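Long-range contacts in Nrps/pks (Streptomyces albus, PDB 4OPF), which probably catalyses the decarboxylative condensation that extends the chain in oxazolomycin biosynthesis, as a ketosynthase domain of an "AT-less" type I polyketide synthase: residues A[8-14]-A[229-235]; A[102-108]-A[147-152]. One frame throughout, in Å; residues are numbered along the deposited sequence.

Contact 1: A[8-14]-A[229-235]; sequences DIAVVGM and VLLLKPL
A10 and K233 form a hydrogen-bonded pair of an antiparallel ladder between strands 9-14 and 229-234, whose axes approach to 4.6 Å with their directions 144° apart. A10 N reaches K233 O at 2.8 Å and K233 N answers to A10 O. Further along, a classic beta bulge interrupts the register: V12 N and G13 N both turn to L231 O, the first at 2.9 Å and the second only weakly. Regular pairing resumes where L231 N meets G13 O at 2.8 Å.

The bulge brings the V12 side chain obliquely over L231. With CG1 beside the backbone N (chi1 -53°), the other branch, CG2, is left to lie 3.7 Å from L231 CD2; two branched apolar residues suit this buried spot. The V11 and L232 side chains lie side by side, pointing the same way, and touch through V11 CG2 and L232 CD2. M14, modelled as selenomethionine, bends back at chi3 and sets its CE tightly against L230 CD2, 3.5 Å away. At the other end L235 N donates to D8 O just after P234, the N-cap of helix 235-241. The L235 side chain lies beside D8 CB, whereas the D8 carboxylate goes to K250 and the K233 ammonium group to D243.

L230 and M14 pack on helix 338-352, and I9 and L232 on helix 162-175, while L231 and V229 meet helix 79-95. Strands 181-188 and 247-256 continue the sheet beyond this pair, giving a strand layer between helices, as in the thiolase fold.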
loop_
_atom_site.group_PDB
_atom_site.type_symbol
_atom_site.label_atom_id
_atom_site.label_comp_id
_atom_site.label_asym_id
_atom_site.label_seq_id
_atom_site.Cartn_x
_atom_site.Cartn_y
_atom_site.Cartn_z
ATOM N N ASP A 8 -8.775 -5.919 -17.182
ATOM C CA ASP A 8 -8.922 -7.334 -16.801
ATOM C C ASP A 8 -7.575 -7.952 -16.374
ATOM O O ASP A 8 -6.596 -7.902 -17.110
ATOM C CB ASP A 8 -9.417 -8.097 -18.018
ATOM C CG ASP A 8 -10.939 -7.842 -18.345
ATOM O OD1 ASP A 8 -11.753 -7.612 -17.444
ATOM O OD2 ASP A 8 -11.298 -7.963 -19.519
ATOM N N ILE A 9 -7.544 -8.606 -15.242
ATOM C CA ILE A 9 -6.289 -9.153 -14.735
ATOM C C ILE A 9 -6.467 -10.640 -14.595
ATOM O O ILE A 9 -7.375 -11.059 -13.905
ATOM C CB ILE A 9 -5.969 -8.493 -13.401
ATOM C CG1 ILE A 9 -5.553 -7.039 -13.605
ATOM C CG2 ILE A 9 -4.880 -9.230 -12.631
ATOM C CD1 ILE A 9 -5.711 -6.233 -12.312
ATOM N N ALA A 10 -5.600 -11.426 -15.242
ATOM C CA ALA A 10 -5.629 -12.870 -15.130
ATOM C C ALA A 10 -4.925 -13.383 -13.873
ATOM O O ALA A 10 -3.860 -12.900 -13.498
ATOM C CB ALA A 10 -4.949 -13.488 -16.334
ATOM N N VAL A 11 -5.531 -14.367 -13.230
ATOM C CA VAL A 11 -4.867 -15.168 -12.227
ATOM C C VAL A 11 -4.184 -16.275 -12.995
ATOM O O VAL A 11 -4.870 -17.140 -13.497
ATOM C CB VAL A 11 -5.881 -15.760 -11.272
ATOM C CG1 VAL A 11 -5.180 -16.632 -10.239
ATOM C CG2 VAL A 11 -6.639 -14.636 -10.609
ATOM N N VAL A 12 -2.862 -16.215 -13.149
ATOM C CA VAL A 12 -2.144 -17.182 -13.907
ATOM C C VAL A 12 -1.507 -18.274 -13.077
ATOM O O VAL A 12 -0.948 -19.220 -13.649
ATOM C CB VAL A 12 -1.093 -16.546 -14.831
ATOM C CG1 VAL A 12 -1.733 -15.472 -15.698
ATOM C CG2 VAL A 12 0.098 -15.972 -14.063
ATOM N N GLY A 13 -1.565 -18.173 -11.756
ATOM C CA GLY A 13 -1.077 -19.229 -10.934
ATOM C C GLY A 13 -1.482 -19.021 -9.499
ATOM O O GLY A 13 -1.712 -17.877 -9.078
HETATM N N MSE A 14 -1.594 -20.116 -8.752
HETATM C CA MSE A 14 -2.010 -20.003 -7.381
HETATM C C MSE A 14 -1.602 -21.190 -6.589
HETATM O O MSE A 14 -1.496 -22.281 -7.110
HETATM C CB MSE A 14 -3.527 -19.849 -7.292
HETATM C CG MSE A 14 -4.253 -20.998 -8.008
HETATM SE SE MSE A 14 -6.242 -20.641 -8.143
HETATM C CE MSE A 14 -6.364 -19.309 -6.873
ATOM N N VAL A 229 -1.272 -17.694 -2.172
ATOM C CA VAL A 229 -0.515 -16.843 -3.081
ATOM C C VAL A 229 -1.088 -16.919 -4.478
ATOM O O VAL A 229 -1.370 -18.029 -4.972
ATOM C CB VAL A 229 0.965 -17.271 -3.126
ATOM C CG1 VAL A 229 1.749 -16.331 -3.985
ATOM C CG2 VAL A 229 1.548 -17.339 -1.702
ATOM N N LEU A 230 -1.287 -15.751 -5.095
ATOM C CA LEU A 230 -1.709 -15.620 -6.525
ATOM C C LEU A 230 -0.607 -14.971 -7.330
ATOM O O LEU A 230 0.071 -14.054 -6.824
ATOM C CB LEU A 230 -2.908 -14.702 -6.649
ATOM C CG LEU A 230 -4.058 -15.039 -5.734
ATOM C CD1 LEU A 230 -5.119 -13.996 -5.918
ATOM C CD2 LEU A 230 -4.596 -16.442 -6.026
ATOM N N LEU A 231 -0.411 -15.440 -8.554
ATOM C CA LEU A 231 0.384 -14.710 -9.516
ATOM C C LEU A 231 -0.592 -14.099 -10.529
ATOM O O LEU A 231 -1.409 -14.818 -11.118
ATOM C CB LEU A 231 1.440 -15.606 -10.177
ATOM C CG LEU A 231 2.322 -14.935 -11.265
ATOM C CD1 LEU A 231 3.271 -13.897 -10.724
ATOM C CD2 LEU A 231 3.162 -15.941 -12.026
ATOM N N LEU A 232 -0.461 -12.797 -10.753
ATOM C CA LEU A 232 -1.325 -12.008 -11.617
ATOM C C LEU A 232 -0.596 -11.333 -12.751
ATOM O O LEU A 232 0.524 -10.843 -12.582
ATOM C CB LEU A 232 -1.959 -10.918 -10.810
ATOM C CG LEU A 232 -2.651 -11.304 -9.517
ATOM C CD1 LEU A 232 -3.236 -10.088 -8.831
ATOM C CD2 LEU A 232 -3.761 -12.310 -9.741
ATOM N N LYS A 233 -1.244 -11.257 -13.891
ATOM C CA LYS A 233 -0.749 -10.512 -15.063
ATOM C C LYS A 233 -1.954 -9.857 -15.779
ATOM O O LYS A 233 -3.061 -10.372 -15.712
ATOM C CB LYS A 233 -0.149 -11.470 -16.080
ATOM C CG LYS A 233 1.175 -12.066 -15.704
ATOM C CD LYS A 233 1.690 -13.104 -16.707
ATOM C CE LYS A 233 2.089 -12.484 -18.023
ATOM N NZ LYS A 233 3.108 -13.383 -18.642
ATOM N N PRO A 234 -1.716 -8.834 -16.567
ATOM C CA PRO A 234 -2.806 -8.294 -17.390
ATOM C C PRO A 234 -3.320 -9.394 -18.336
ATOM O O PRO A 234 -2.513 -10.186 -18.875
ATOM C CB PRO A 234 -2.103 -7.182 -18.198
ATOM C CG PRO A 234 -0.860 -6.831 -17.402
ATOM C CD PRO A 234 -0.433 -8.165 -16.840
ATOM N N LEU A 235 -4.629 -9.507 -18.477
ATOM C CA LEU A 235 -5.214 -10.591 -19.305
ATOM C C LEU A 235 -4.658 -10.652 -20.730
ATOM O O LEU A 235 -4.339 -11.729 -21.218
ATOM C CB LEU A 235 -6.716 -10.479 -19.360
ATOM C CG LEU A 235 -7.470 -11.526 -20.184
ATOM C CD1 LEU A 235 -7.195 -12.937 -19.680
ATOM C CD2 LEU A 235 -8.991 -11.278 -20.160
#

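Contact 2: A[102-108]-A[147-152]; sequences LKGRGIG and FDLRGP
L149, G104 and I107 bury more surface here than the other residues. L149 lies against I107, its CD2 4.1 Å from I107 CB and also beside the L102 carbonyl oxygen, while its CB rests on I107 O. Leucine and isoleucine fill this inner side, where the loop after helix 138-147 passes the start of strand 107-112.

G104 holds the outer side. It sits in the type II turn L102-R105 with positive phi (84°), where a side chain would jam against the preceding carbonyl oxygen. Its N donates to D148 O at 2.7 Å, and its CA lies 3.6 Å above the R150 guanidinium plane, offset toward the rim. D148, the first residue beyond helix 138-147, takes the positive phi of a Schellman motif.

R150 N bonds R105 O at 2.9 Å, and its chain, bent at chi2 (-74°), folds back to grip D148 side-on: NE meets OD1 at 2.9 Å from above the carboxylate plane, and NH2 takes OD2 on the syn side. An alanine at R150 is likely to leave the D148 carboxylate freer to turn and the G104 CA without its flat cover. K103 NZ adds a weak, 3.4 Å hydrogen bond to D148 OD2, part of a salt bridge. G151 packs so closely on I107 and G108 that a side chain would clash, and one water bridges I107 O and G151 O.

D148 OD1 also accepts from R259 N of the second subunit. Gathering these donors round one buried carboxylate would probably keep it ionised, and ties the turn and the helix end to the dimer interface.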
loop_
_atom_site.group_PDB
_atom_site.type_symbol
_atom_site.label_atom_id
_atom_site.label_comp_id
_atom_site.label_asym_id
_atom_site.label_seq_id
_atom_site.Cartn_x
_atom_site.Cartn_y
_atom_site.Cartn_z
ATOM N N LEU A 102 11.728 -15.844 -13.799
ATOM C CA LEU A 102 11.068 -14.693 -13.192
ATOM C C LEU A 102 12.087 -13.738 -12.585
ATOM O O LEU A 102 11.809 -12.571 -12.295
ATOM C CB LEU A 102 10.044 -15.152 -12.166
ATOM C CG LEU A 102 8.873 -15.934 -12.740
ATOM C CD1 LEU A 102 7.883 -16.247 -11.661
ATOM C CD2 LEU A 102 8.129 -15.193 -13.817
ATOM N N LYS A 103 13.295 -14.207 -12.427
ATOM C CA LYS A 103 14.273 -13.397 -11.738
ATOM C C LYS A 103 14.687 -12.159 -12.534
ATOM O O LYS A 103 14.777 -12.159 -13.754
ATOM C CB LYS A 103 15.453 -14.249 -11.284
ATOM C CG LYS A 103 16.492 -14.554 -12.269
ATOM C CD LYS A 103 17.429 -15.688 -11.753
ATOM C CE LYS A 103 17.972 -15.474 -10.339
ATOM N NZ LYS A 103 18.740 -14.192 -10.166
ATOM N N GLY A 104 14.791 -11.053 -11.837
ATOM C CA GLY A 104 15.131 -9.832 -12.499
ATOM C C GLY A 104 13.955 -9.135 -13.101
ATOM O O GLY A 104 14.119 -8.046 -13.575
ATOM N N ARG A 105 12.748 -9.687 -13.029
ATOM C CA ARG A 105 11.641 -9.043 -13.726
ATOM C C ARG A 105 10.894 -8.029 -12.873
ATOM O O ARG A 105 10.997 -8.035 -11.655
ATOM C CB ARG A 105 10.703 -10.116 -14.269
ATOM C CG ARG A 105 11.389 -10.927 -15.381
ATOM C CD ARG A 105 10.469 -11.983 -15.975
ATOM N NE ARG A 105 9.653 -11.319 -16.974
ATOM C CZ ARG A 105 9.984 -11.141 -18.260
ATOM N NH1 ARG A 105 9.156 -10.447 -19.011
ATOM N NH2 ARG A 105 11.071 -11.672 -18.771
ATOM N N GLY A 106 10.146 -7.156 -13.534
ATOM C CA GLY A 106 9.362 -6.099 -12.870
ATOM C C GLY A 106 8.077 -6.613 -12.257
ATOM O O GLY A 106 6.994 -6.296 -12.710
ATOM N N ILE A 107 8.221 -7.434 -11.252
ATOM C CA ILE A 107 7.115 -8.127 -10.639
ATOM C C ILE A 107 6.947 -7.575 -9.217
ATOM O O ILE A 107 7.873 -7.610 -8.451
ATOM C CB ILE A 107 7.389 -9.651 -10.637
ATOM C CG1 ILE A 107 7.530 -10.109 -12.109
ATOM C CG2 ILE A 107 6.298 -10.385 -9.897
ATOM C CD1 ILE A 107 7.615 -11.593 -12.262
ATOM N N GLY A 108 5.770 -7.048 -8.905
ATOM C CA GLY A 108 5.504 -6.520 -7.574
ATOM C C GLY A 108 5.067 -7.631 -6.642
ATOM O O GLY A 108 4.633 -8.698 -7.083
ATOM N N PHE A 147 13.510 -14.303 -4.769
ATOM C CA PHE A 147 13.190 -14.556 -6.148
ATOM C C PHE A 147 13.712 -13.479 -7.093
ATOM O O PHE A 147 13.520 -13.593 -8.302
ATOM C CB PHE A 147 11.678 -14.699 -6.262
ATOM C CG PHE A 147 11.133 -15.919 -5.569
ATOM C CD1 PHE A 147 11.332 -17.184 -6.124
ATOM C CD2 PHE A 147 10.445 -15.825 -4.385
ATOM C CE1 PHE A 147 10.821 -18.323 -5.510
ATOM C CE2 PHE A 147 9.909 -16.953 -3.793
ATOM C CZ PHE A 147 10.098 -18.201 -4.361
ATOM N N ASP A 148 14.393 -12.463 -6.545
ATOM C CA ASP A 148 14.984 -11.315 -7.294
ATOM C C ASP A 148 13.907 -10.554 -8.142
ATOM O O ASP A 148 14.062 -10.346 -9.342
ATOM C CB ASP A 148 16.089 -11.795 -8.186
ATOM C CG ASP A 148 16.947 -10.658 -8.745
ATOM O OD1 ASP A 148 17.036 -9.497 -8.191
ATOM O OD2 ASP A 148 17.617 -10.969 -9.738
ATOM N N LEU A 149 12.807 -10.212 -7.496
ATOM C CA LEU A 149 11.706 -9.514 -8.121
ATOM C C LEU A 149 11.931 -8.028 -7.893
ATOM O O LEU A 149 12.398 -7.631 -6.841
ATOM C CB LEU A 149 10.445 -9.998 -7.484
ATOM C CG LEU A 149 10.271 -11.533 -7.531
ATOM C CD1 LEU A 149 8.942 -11.855 -6.884
ATOM C CD2 LEU A 149 10.284 -12.009 -8.964
ATOM N N ARG A 150 11.689 -7.210 -8.909
ATOM C CA ARG A 150 12.153 -5.814 -8.911
ATOM C C ARG A 150 11.031 -4.799 -8.884
ATOM O O ARG A 150 11.300 -3.578 -8.951
ATOM C CB ARG A 150 12.978 -5.547 -10.185
ATOM C CG ARG A 150 14.125 -6.499 -10.394
ATOM C CD ARG A 150 15.282 -6.286 -9.509
ATOM N NE ARG A 150 16.356 -7.239 -9.825
ATOM C CZ ARG A 150 17.286 -7.072 -10.756
ATOM N NH1 ARG A 150 17.310 -5.975 -11.493
ATOM N NH2 ARG A 150 18.165 -8.020 -10.970
ATOM N N GLY A 151 9.794 -5.264 -8.793
ATOM C CA GLY A 151 8.639 -4.371 -8.653
ATOM C C GLY A 151 8.530 -3.887 -7.211
ATOM O O GLY A 151 9.297 -4.325 -6.353
ATOM N N PRO A 152 7.581 -2.992 -6.929
ATOM C CA PRO A 152 7.341 -2.617 -5.525
ATOM C C PRO A 152 7.047 -3.808 -4.639
ATOM O O PRO A 152 6.430 -4.782 -5.094
ATOM C CB PRO A 152 6.119 -1.664 -5.594
ATOM C CG PRO A 152 5.988 -1.295 -7.025
ATOM C CD PRO A 152 6.585 -2.394 -7.851
HETATM O O HOH W 1 9.276 -7.055 -5.691
#

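Contact 1 lies deeper: its centre is about 13 Å from the centre of the chain, that of contact 2 about 22 Å, and contact 2 mixes buried with exposed residues. Both reach the same sheet: contact 1 pairs two of its inner strands, and contact 2 joins the entrance of strand 107-112 to the loop leading into 153-156, one of the two outermost strands of the sheet within this chain. Along the chain contact 2 is nested inside the loop that contact 1 closes. A bulged antiparallel ladder with aliphatic packing suits the interior; contact 2 relies instead on glycines, scattered backbone bonds and a charge network, and there, unlike in contact 1, the second subunit takes part.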